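Local coordinates for protein DNA alpha-glucosyltransferase (PDB 1XV5) that belongs to the GT-B superfamily of glycosyltransferases, with two Rossmann-like domains facing each other across a cleft that holds uridine-5'-diphosphate in this model, at residues T18-E23 with V111-D116; R25-K30 with E394-I399; I138-H141 with F147-V150. All coordinates share one frame; numbering follows the deposited sequence.

Interaction 1 of 3, residues T18-E23 with V111-D116; sequences TKFSLE and VVYQHD. With UDP (uridine-5'-diphosphate), chain C; EDO (1,2-ethanediol), chain D.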
loop_
_atom_site.group_PDB
_atom_site.type_symbol
_atom_site.label_atom_id
_atom_site.label_comp_id
_atom_site.label_asym_id
_atom_site.label_seq_id
_atom_site.Cartn_x
_atom_site.Cartn_y
_atom_site.Cartn_z
ATOM N N THR A 18 -3.865 0.795 -6.531
ATOM C CA THR A 18 -3.428 0.529 -7.892
ATOM C C THR A 18 -2.411 -0.609 -7.864
ATOM O O THR A 18 -2.486 -1.542 -8.662
ATOM C CB THR A 18 -2.802 1.789 -8.520
ATOM O OG1 THR A 18 -3.843 2.734 -8.801
ATOM C CG2 THR A 18 -2.060 1.446 -9.805
ATOM N N LYS A 19 -1.467 -0.526 -6.934
ATOM C CA LYS A 19 -0.443 -1.556 -6.792
ATOM C C LYS A 19 -1.094 -2.918 -6.549
ATOM O O LYS A 19 -0.750 -3.909 -7.192
ATOM C CB LYS A 19 0.483 -1.207 -5.626
ATOM C CG LYS A 19 1.568 -2.237 -5.358
ATOM C CD LYS A 19 2.447 -2.458 -6.577
ATOM C CE LYS A 19 3.626 -3.353 -6.227
ATOM N NZ LYS A 19 4.432 -3.712 -7.414
ATOM N N PHE A 20 -2.034 -2.960 -5.611
ATOM C CA PHE A 20 -2.734 -4.198 -5.297
ATOM C C PHE A 20 -3.433 -4.732 -6.543
ATOM O O PHE A 20 -3.323 -5.909 -6.871
ATOM C CB PHE A 20 -3.776 -3.958 -4.202
ATOM C CG PHE A 20 -4.631 -5.158 -3.908
ATOM C CD1 PHE A 20 -4.176 -6.164 -3.065
ATOM C CD2 PHE A 20 -5.891 -5.286 -4.488
ATOM C CE1 PHE A 20 -4.960 -7.282 -2.799
ATOM C CE2 PHE A 20 -6.689 -6.405 -4.230
ATOM C CZ PHE A 20 -6.226 -7.402 -3.385
ATOM N N SER A 21 -4.152 -3.854 -7.235
ATOM C CA SER A 21 -4.877 -4.260 -8.433
ATOM C C SER A 21 -3.963 -4.858 -9.500
ATOM O O SER A 21 -4.336 -5.821 -10.169
ATOM C CB SER A 21 -5.648 -3.068 -9.005
ATOM O OG SER A 21 -6.652 -2.645 -8.094
ATOM N N LEU A 22 -2.769 -4.296 -9.653
ATOM C CA LEU A 22 -1.829 -4.797 -10.648
ATOM C C LEU A 22 -1.229 -6.134 -10.221
ATOM O O LEU A 22 -1.060 -7.038 -11.041
ATOM C CB LEU A 22 -0.723 -3.766 -10.894
ATOM C CG LEU A 22 -1.211 -2.420 -11.449
ATOM C CD1 LEU A 22 -0.034 -1.474 -11.640
ATOM C CD2 LEU A 22 -1.930 -2.643 -12.773
ATOM N N GLU A 23 -0.912 -6.261 -8.935
ATOM C CA GLU A 23 -0.351 -7.504 -8.413
ATOM C C GLU A 23 -1.420 -8.592 -8.466
ATOM O O GLU A 23 -1.120 -9.761 -8.708
ATOM C CB GLU A 23 0.127 -7.305 -6.969
ATOM C CG GLU A 23 1.340 -6.400 -6.858
ATOM C CD GLU A 23 2.616 -7.069 -7.341
ATOM O OE1 GLU A 23 3.587 -6.348 -7.649
ATOM O OE2 GLU A 23 2.658 -8.316 -7.401
ATOM N N VAL A 111 -16.695 -9.410 -5.438
ATOM C CA VAL A 111 -15.771 -9.386 -4.317
ATOM C C VAL A 111 -15.378 -7.944 -4.022
ATOM O O VAL A 111 -14.925 -7.220 -4.908
ATOM C CB VAL A 111 -14.503 -10.197 -4.638
ATOM C CG1 VAL A 111 -13.577 -10.210 -3.433
ATOM C CG2 VAL A 111 -14.886 -11.613 -5.042
ATOM N N VAL A 112 -15.558 -7.525 -2.777
ATOM C CA VAL A 112 -15.213 -6.165 -2.403
ATOM C C VAL A 112 -14.076 -6.122 -1.395
ATOM O O VAL A 112 -14.144 -6.744 -0.335
ATOM C CB VAL A 112 -16.421 -5.426 -1.806
ATOM C CG1 VAL A 112 -16.009 -4.028 -1.377
ATOM C CG2 VAL A 112 -17.543 -5.358 -2.836
ATOM N N TYR A 113 -13.025 -5.390 -1.748
ATOM C CA TYR A 113 -11.866 -5.232 -0.881
ATOM C C TYR A 113 -11.845 -3.806 -0.344
ATOM O O TYR A 113 -11.904 -2.848 -1.121
ATOM C CB TYR A 113 -10.565 -5.453 -1.660
ATOM C CG TYR A 113 -10.156 -6.890 -1.900
ATOM C CD1 TYR A 113 -9.292 -7.547 -1.019
ATOM C CD2 TYR A 113 -10.580 -7.575 -3.040
ATOM C CE1 TYR A 113 -8.850 -8.848 -1.277
ATOM C CE2 TYR A 113 -10.148 -8.872 -3.307
ATOM C CZ TYR A 113 -9.281 -9.502 -2.425
ATOM O OH TYR A 113 -8.824 -10.767 -2.705
ATOM N N GLN A 114 -11.777 -3.663 0.974
ATOM C CA GLN A 114 -11.686 -2.338 1.566
ATOM C C GLN A 114 -10.208 -2.164 1.872
ATOM O O GLN A 114 -9.678 -2.784 2.793
ATOM C CB GLN A 114 -12.498 -2.229 2.855
ATOM C CG GLN A 114 -12.343 -0.860 3.489
ATOM C CD GLN A 114 -12.557 0.252 2.478
ATOM O OE1 GLN A 114 -13.662 0.434 1.960
ATOM N NE2 GLN A 114 -11.497 0.990 2.179
ATOM N N HIS A 115 -9.552 -1.317 1.087
ATOM C CA HIS A 115 -8.120 -1.084 1.213
ATOM C C HIS A 115 -7.690 0.045 2.133
ATOM O O HIS A 115 -6.497 0.198 2.409
ATOM C CB HIS A 115 -7.540 -0.846 -0.180
ATOM C CG HIS A 115 -7.611 -2.045 -1.070
ATOM N ND1 HIS A 115 -6.794 -3.144 -0.902
ATOM C CD2 HIS A 115 -8.423 -2.336 -2.113
ATOM C CE1 HIS A 115 -7.102 -4.060 -1.802
ATOM N NE2 HIS A 115 -8.089 -3.595 -2.549
ATOM N N ASP A 116 -8.645 0.833 2.613
ATOM C CA ASP A 116 -8.309 1.954 3.481
ATOM C C ASP A 116 -8.498 1.671 4.969
ATOM O O ASP A 116 -9.094 0.662 5.351
ATOM C CB ASP A 116 -9.090 3.189 3.034
ATOM C CG ASP A 116 -8.629 3.693 1.672
ATOM O OD1 ASP A 116 -9.374 4.459 1.025
ATOM O OD2 ASP A 116 -7.508 3.322 1.250
HETATM N N1 UDP C . 4.214 4.640 -4.880
HETATM C C2 UDP C . 4.765 5.020 -6.088
HETATM N N3 UDP C . 5.023 6.362 -6.208
HETATM C C4 UDP C . 4.798 7.339 -5.256
HETATM C C5 UDP C . 4.237 6.861 -4.030
HETATM C C6 UDP C . 3.968 5.560 -3.889
HETATM O O2 UDP C . 5.014 4.225 -6.980
HETATM O O4 UDP C . 5.084 8.509 -5.510
HETATM C "C1'" UDP C . 3.893 3.221 -4.699
HETATM C "C2'" UDP C . 4.612 2.546 -3.536
HETATM O "O2'" UDP C . 5.927 2.178 -3.896
HETATM C "C3'" UDP C . 3.677 1.369 -3.291
HETATM C "C4'" UDP C . 2.307 2.024 -3.459
HETATM O "O4'" UDP C . 2.520 3.121 -4.388
HETATM O "O3'" UDP C . 3.876 0.388 -4.309
HETATM C "C5'" UDP C . 1.693 2.560 -2.181
HETATM O "O5'" UDP C . 1.134 1.489 -1.429
HETATM P PA UDP C . 1.331 1.343 0.147
HETATM O O1A UDP C . 0.600 0.116 0.524
HETATM O O2A UDP C . 2.780 1.450 0.461
HETATM O O3A UDP C . 0.601 2.651 0.806
HETATM P PB UDP C . -0.712 3.518 0.348
HETATM O O1B UDP C . -1.390 3.955 1.595
HETATM O O2B UDP C . -0.266 4.538 -0.627
HETATM O O3B UDP C . -1.643 2.467 -0.394
HETATM C C1 EDO D . -5.120 5.509 -0.618
HETATM O O1 EDO D . -6.510 5.151 -0.727
HETATM C C2 EDO D . -4.221 4.524 -1.376
HETATM O O2 EDO D . -4.249 3.214 -0.786
#
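The ring of F20 reaches from helix 17-30 to Y113 on strand 109-114 and to H115 in the loop just after it: H115 CE1 is modelled over one face of F20, too close for its exact position to count, while the CZ edge of F20 is directed at a face of Y113. This aromatic cluster lies inside the N-terminal Rossmann-like domain of the GT-B fold, where helix 17-30 packs against the C-terminal end of strand 109-114. Y113 is covered on both sides: F20 CZ sits off-centre above one face, 3.7 Å from Y113 CE1, and F139 stacks against the opposite one. F20 and Y113 form an edge-to-face pair, with ring planes at 57°. F20 and H115 meet obliquely, their centroids 4.4 Å apart. With CG anti to the backbone N (chi1 175°), F20 extends straight out from its helix toward the strand. Polar bonds hold the H115 imidazole from beyond the cluster: NE2 bonds to N82 OD1, and ND1 to a glycerol molecule. One residue before F20, K19 leaves the helix toward the ligand pocket. Its aliphatic part brushes the ribose of UDP, with K19 CG 3.6 Å from UDP O3'. The chain bends at chi2 (58°), and its ammonium group runs along the helix to E23, one turn further on. There K19 NZ donates to E23 OE1 at 2.8 Å, a salt bridge that uses the anti lone pair of that oxygen.

Interaction 2 of 3, residues R25-K30 with E394-I399; sequences RDWFIK and EQFDII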
loop_
_atom_site.group_PDB
_atom_site.type_symbol
_atom_site.label_atom_id
_atom_site.label_comp_id
_atom_site.label_asym_id
_atom_site.label_seq_id
_atom_site.Cartn_x
_atom_site.Cartn_y
_atom_site.Cartn_z
ATOM N N ARG A 25 -3.891 -8.730 -10.667
ATOM C CA ARG A 25 -4.002 -9.123 -12.064
ATOM C C ARG A 25 -2.891 -10.116 -12.392
ATOM O O ARG A 25 -3.142 -11.167 -12.979
ATOM C CB ARG A 25 -3.893 -7.893 -12.972
ATOM C CG ARG A 25 -3.678 -8.210 -14.445
ATOM C CD ARG A 25 -3.732 -6.941 -15.291
ATOM N NE ARG A 25 -3.446 -7.195 -16.702
ATOM C CZ ARG A 25 -2.226 -7.380 -17.197
ATOM N NH1 ARG A 25 -2.062 -7.610 -18.493
ATOM N NH2 ARG A 25 -1.166 -7.317 -16.402
ATOM N N ASP A 26 -1.665 -9.790 -11.996
ATOM C CA ASP A 26 -0.526 -10.664 -12.268
ATOM C C ASP A 26 -0.711 -12.066 -11.701
ATOM O O ASP A 26 -0.395 -13.056 -12.361
ATOM C CB ASP A 26 0.772 -10.073 -11.704
ATOM C CG ASP A 26 1.265 -8.867 -12.483
ATOM O OD1 ASP A 26 0.858 -8.690 -13.651
ATOM O OD2 ASP A 26 2.080 -8.102 -11.929
ATOM N N TRP A 27 -1.212 -12.156 -10.473
ATOM C CA TRP A 27 -1.407 -13.461 -9.853
ATOM C C TRP A 27 -2.443 -14.284 -10.618
ATOM O O TRP A 27 -2.212 -15.452 -10.914
ATOM C CB TRP A 27 -1.848 -13.311 -8.393
ATOM C CG TRP A 27 -1.980 -14.637 -7.692
ATOM C CD1 TRP A 27 -0.985 -15.344 -7.071
ATOM C CD2 TRP A 27 -3.159 -15.443 -7.603
ATOM N NE1 TRP A 27 -1.476 -16.544 -6.605
ATOM C CE2 TRP A 27 -2.808 -16.628 -6.917
ATOM C CE3 TRP A 27 -4.482 -15.281 -8.039
ATOM C CZ2 TRP A 27 -3.731 -17.646 -6.658
ATOM C CZ3 TRP A 27 -5.400 -16.295 -7.780
ATOM C CH2 TRP A 27 -5.019 -17.461 -7.096
ATOM N N PHE A 28 -3.580 -13.674 -10.947
ATOM C CA PHE A 28 -4.618 -14.394 -11.676
ATOM C C PHE A 28 -4.139 -14.886 -13.036
ATOM O O PHE A 28 -4.418 -16.023 -13.419
ATOM C CB PHE A 28 -5.874 -13.531 -11.843
ATOM C CG PHE A 28 -6.779 -13.551 -10.647
ATOM C CD1 PHE A 28 -6.763 -12.509 -9.727
ATOM C CD2 PHE A 28 -7.628 -14.630 -10.422
ATOM C CE1 PHE A 28 -7.580 -12.542 -8.599
ATOM C CE2 PHE A 28 -8.448 -14.673 -9.299
ATOM C CZ PHE A 28 -8.425 -13.629 -8.385
ATOM N N ILE A 29 -3.422 -14.035 -13.765
ATOM C CA ILE A 29 -2.904 -14.412 -15.078
ATOM C C ILE A 29 -1.869 -15.520 -14.913
ATOM O O ILE A 29 -1.848 -16.485 -15.672
ATOM C CB ILE A 29 -2.233 -13.217 -15.796
ATOM C CG1 ILE A 29 -3.282 -12.162 -16.149
ATOM C CG2 ILE A 29 -1.519 -13.694 -17.060
ATOM C CD1 ILE A 29 -2.713 -10.944 -16.863
ATOM N N LYS A 30 -1.014 -15.367 -13.911
ATOM C CA LYS A 30 0.031 -16.341 -13.632
ATOM C C LYS A 30 -0.585 -17.702 -13.330
ATOM O O LYS A 30 -0.005 -18.744 -13.645
ATOM C CB LYS A 30 0.865 -15.865 -12.438
ATOM C CG LYS A 30 2.093 -16.704 -12.130
ATOM C CD LYS A 30 2.922 -16.039 -11.036
ATOM C CE LYS A 30 4.188 -16.821 -10.733
ATOM N NZ LYS A 30 3.879 -18.198 -10.259
ATOM N N GLU A 394 -4.659 -17.725 -0.538
ATOM C CA GLU A 394 -5.530 -17.703 0.631
ATOM C C GLU A 394 -6.833 -16.978 0.281
ATOM O O GLU A 394 -7.924 -17.447 0.600
ATOM C CB GLU A 394 -4.847 -16.978 1.799
ATOM C CG GLU A 394 -5.676 -16.946 3.081
ATOM C CD GLU A 394 -5.069 -16.060 4.161
ATOM O OE1 GLU A 394 -3.867 -16.222 4.464
ATOM O OE2 GLU A 394 -5.799 -15.207 4.708
ATOM N N GLN A 395 -6.709 -15.834 -0.384
ATOM C CA GLN A 395 -7.874 -15.043 -0.763
ATOM C C GLN A 395 -8.715 -15.760 -1.811
ATOM O O GLN A 395 -9.941 -15.730 -1.756
ATOM C CB GLN A 395 -7.424 -13.668 -1.273
ATOM C CG GLN A 395 -6.619 -12.907 -0.218
ATOM C CD GLN A 395 -5.907 -11.680 -0.747
ATOM O OE1 GLN A 395 -4.899 -11.250 -0.180
ATOM N NE2 GLN A 395 -6.424 -11.101 -1.825
ATOM N N PHE A 396 -8.052 -16.414 -2.757
ATOM C CA PHE A 396 -8.758 -17.141 -3.806
ATOM C C PHE A 396 -9.611 -18.252 -3.198
ATOM O O PHE A 396 -10.748 -18.476 -3.618
ATOM C CB PHE A 396 -7.756 -17.728 -4.805
ATOM C CG PHE A 396 -8.398 -18.492 -5.931
ATOM C CD1 PHE A 396 -8.687 -19.847 -5.797
ATOM C CD2 PHE A 396 -8.729 -17.853 -7.121
ATOM C CE1 PHE A 396 -9.296 -20.553 -6.832
ATOM C CE2 PHE A 396 -9.341 -18.553 -8.165
ATOM C CZ PHE A 396 -9.622 -19.905 -8.016
ATOM N N ASP A 397 -9.065 -18.945 -2.205
ATOM C CA ASP A 397 -9.800 -20.024 -1.554
ATOM C C ASP A 397 -11.036 -19.500 -0.833
ATOM O O ASP A 397 -12.081 -20.152 -0.821
ATOM C CB ASP A 397 -8.884 -20.768 -0.580
ATOM C CG ASP A 397 -7.861 -21.628 -1.294
ATOM O OD1 ASP A 397 -6.923 -22.122 -0.633
ATOM O OD2 ASP A 397 -8.003 -21.817 -2.522
ATOM N N ILE A 398 -10.915 -18.316 -0.242
ATOM C CA ILE A 398 -12.028 -17.699 0.466
ATOM C C ILE A 398 -13.087 -17.225 -0.531
ATOM O O ILE A 398 -14.288 -17.349 -0.287
ATOM C CB ILE A 398 -11.549 -16.489 1.298
ATOM C CG1 ILE A 398 -10.681 -16.972 2.462
ATOM C CG2 ILE A 398 -12.745 -15.688 1.805
ATOM C CD1 ILE A 398 -10.030 -15.844 3.260
ATOM N N ILE A 399 -12.634 -16.687 -1.659
ATOM C CA ILE A 399 -13.545 -16.185 -2.682
ATOM C C ILE A 399 -14.367 -17.292 -3.331
ATOM O O ILE A 399 -15.561 -17.124 -3.578
ATOM C CB ILE A 399 -12.767 -15.428 -3.788
ATOM C CG1 ILE A 399 -12.148 -14.156 -3.199
ATOM C CG2 ILE A 399 -13.695 -15.095 -4.951
ATOM C CD1 ILE A 399 -11.291 -13.377 -4.168
#
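F396 meets W27 and F28 together, and the contact between these two helices is entirely apolar. The indole brings the outer corner of its six-membered ring, with W27 CH2 3.6 Å from F396 CB and CZ3 touching CD2 of the phenylalanine ring. The two ring systems are tilted by 51° and their side chains run at about a right angle. F28 arrives in the plane of the F396 ring, at its edge, where F28 CE2 lies 3.9 Å from F396 CD2. Within the first helix the two aromatics brace each other, since W27 CE3 rests 3.8 Å above the centre of the F28 ring. F396 has CG anti to its backbone N (chi1 -180°), which carries the ring across to both partners. Ionic and polar ties lie around this apolar patch: E394 forms a salt bridge with R304, and I399 O accepts a bond from R109 NH1. Here the last helix of the chain, 388-399, packs beside helix 17-30 of the N-terminal domain, and such a return of the C-terminal helix to the first domain is a recurrent feature of GT-B glycosyltransferases.

Interaction 3 of 3, residues I138-H141 with F147-V150; sequences IFSH and FNKV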
loop_
_atom_site.group_PDB
_atom_site.type_symbol
_atom_site.label_atom_id
_atom_site.label_comp_id
_atom_site.label_asym_id
_atom_site.label_seq_id
_atom_site.Cartn_x
_atom_site.Cartn_y
_atom_site.Cartn_z
ATOM N N ILE A 138 -16.429 -10.013 1.187
ATOM C CA ILE A 138 -15.882 -8.735 1.632
ATOM C C ILE A 138 -14.573 -8.936 2.393
ATOM O O ILE A 138 -14.482 -9.823 3.242
ATOM C CB ILE A 138 -16.870 -8.013 2.565
ATOM C CG1 ILE A 138 -18.220 -7.851 1.865
ATOM C CG2 ILE A 138 -16.309 -6.656 2.975
ATOM C CD1 ILE A 138 -19.323 -7.371 2.788
ATOM N N PHE A 139 -13.575 -8.108 2.086
ATOM C CA PHE A 139 -12.264 -8.176 2.743
ATOM C C PHE A 139 -11.871 -6.826 3.351
ATOM O O PHE A 139 -12.206 -5.770 2.807
ATOM C CB PHE A 139 -11.153 -8.534 1.750
ATOM C CG PHE A 139 -11.171 -9.953 1.260
ATOM C CD1 PHE A 139 -11.695 -10.261 0.008
ATOM C CD2 PHE A 139 -10.582 -10.969 2.006
ATOM C CE1 PHE A 139 -11.625 -11.559 -0.497
ATOM C CE2 PHE A 139 -10.507 -12.269 1.510
ATOM C CZ PHE A 139 -11.026 -12.564 0.254
ATOM N N SER A 140 -11.141 -6.870 4.464
ATOM C CA SER A 140 -10.646 -5.658 5.116
ATOM C C SER A 140 -9.287 -5.971 5.740
ATOM O O SER A 140 -8.940 -7.134 5.928
ATOM C CB SER A 140 -11.608 -5.173 6.203
ATOM O OG SER A 140 -11.488 -5.943 7.384
ATOM N N HIS A 141 -8.527 -4.931 6.066
ATOM C CA HIS A 141 -7.199 -5.103 6.656
ATOM C C HIS A 141 -7.212 -5.490 8.135
ATOM O O HIS A 141 -6.207 -5.974 8.657
ATOM C CB HIS A 141 -6.381 -3.816 6.514
ATOM C CG HIS A 141 -5.842 -3.578 5.137
ATOM N ND1 HIS A 141 -4.908 -4.401 4.547
ATOM C CD2 HIS A 141 -6.079 -2.582 4.251
ATOM C CE1 HIS A 141 -4.590 -3.921 3.358
ATOM N NE2 HIS A 141 -5.286 -2.817 3.154
ATOM N N PHE A 147 -13.672 0.223 9.324
ATOM C CA PHE A 147 -14.604 -0.353 8.358
ATOM C C PHE A 147 -15.477 -1.410 9.026
ATOM O O PHE A 147 -16.699 -1.405 8.873
ATOM C CB PHE A 147 -13.844 -0.989 7.190
ATOM C CG PHE A 147 -14.735 -1.688 6.195
ATOM C CD1 PHE A 147 -15.522 -0.959 5.307
ATOM C CD2 PHE A 147 -14.800 -3.075 6.160
ATOM C CE1 PHE A 147 -16.364 -1.603 4.400
ATOM C CE2 PHE A 147 -15.640 -3.731 5.257
ATOM C CZ PHE A 147 -16.423 -2.993 4.376
ATOM N N ASN A 148 -14.840 -2.313 9.770
ATOM C CA ASN A 148 -15.544 -3.392 10.464
ATOM C C ASN A 148 -16.365 -2.934 11.668
ATOM O O ASN A 148 -17.533 -3.302 11.813
ATOM C CB ASN A 148 -14.547 -4.456 10.952
ATOM C CG ASN A 148 -14.060 -5.369 9.842
ATOM O OD1 ASN A 148 -13.570 -4.910 8.813
ATOM N ND2 ASN A 148 -14.180 -6.679 10.058
ATOM N N LYS A 149 -15.747 -2.132 12.528
ATOM C CA LYS A 149 -16.393 -1.677 13.754
ATOM C C LYS A 149 -17.281 -0.444 13.684
ATOM O O LYS A 149 -18.133 -0.247 14.549
ATOM C CB LYS A 149 -15.331 -1.471 14.837
ATOM C CG LYS A 149 -14.530 -2.728 15.162
ATOM C CD LYS A 149 -15.437 -3.856 15.638
ATOM C CE LYS A 149 -14.639 -5.093 16.011
ATOM N NZ LYS A 149 -15.511 -6.174 16.544
ATOM N N VAL A 150 -17.101 0.390 12.669
ATOM C CA VAL A 150 -17.919 1.588 12.570
ATOM C C VAL A 150 -18.912 1.556 11.413
ATOM O O VAL A 150 -20.122 1.572 11.633
ATOM C CB VAL A 150 -17.036 2.855 12.452
ATOM C CG1 VAL A 150 -17.910 4.097 12.399
ATOM C CG2 VAL A 150 -16.089 2.936 13.642
#
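S140 and N148 make the one polar bond of this contact, while I138 and F147 supply its apolar half. S140 OG donates to N148 OD1 over a short 2.7 Å. The C=O...donor angle is an ordinary 127°, but the hydroxyl stands 29° off the carbonyl plane. The serine hydroxyl sits between its own backbone N and carbonyl carbon (chi1 78°), an orientation that turns it toward the helix. N148 does not start out toward the strand; its amide end swings round to reach it. Beside this bond, I138 CG2 meets the F147 ring at its edge, near the ring plane and 3.8 Å from F147 CE2. S140 CB comes to the same ring obliquely, 3.8 Å from F147 CD2. Residues 138 and 140 thus share one side of the strand, and one phenylalanine ring spans both. The two segments are the first strand and the helix of a beta-alpha-beta unit, completed by strand 172-174, in the parallel Rossmann-like sheet of the N-terminal domain. A short connection separates them, and the helix has a wider, pi-type turn at 147-150, where N148 lies. In the next shell, V132 of helix 128-134 touches both I138 and F147, and V172 packs against S140 and N148. Backbone bonds to Y173 hold I138 and S140 in the sheet, and S140 also pairs with F175. F139, between these two residues, points away from helix 146-155 and packs against helix 388-399. Beyond the end of the strand, H141 ND1 is hydrogen-bonded to S305 OG, while its NE2 bonds to a glycerol molecule.

Overall arrangement
Interactions 1 and 2 lie on one face of the parallel sheet of a single Rossmann-like domain, and interaction 3 lies on the other. Interactions 1 and 2 use successive turns of helix 17-30, with centres about 12 Å apart, and meet where V111 CG2 packs 3.7 Å from I399 CG2. Interactions 1 and 3, about 14 Å between centres, are joined within the sheet by the backbone bonds F139 N to V112 O and Q114 N to F139 O, each 2.8 Å. Interactions 2 and 3 are about 20 Å apart between centres, yet F139 bridges them, its CE1 3.8 Å from I399 CG1. Of the three, interaction 1 borders the UDP pocket, through K19.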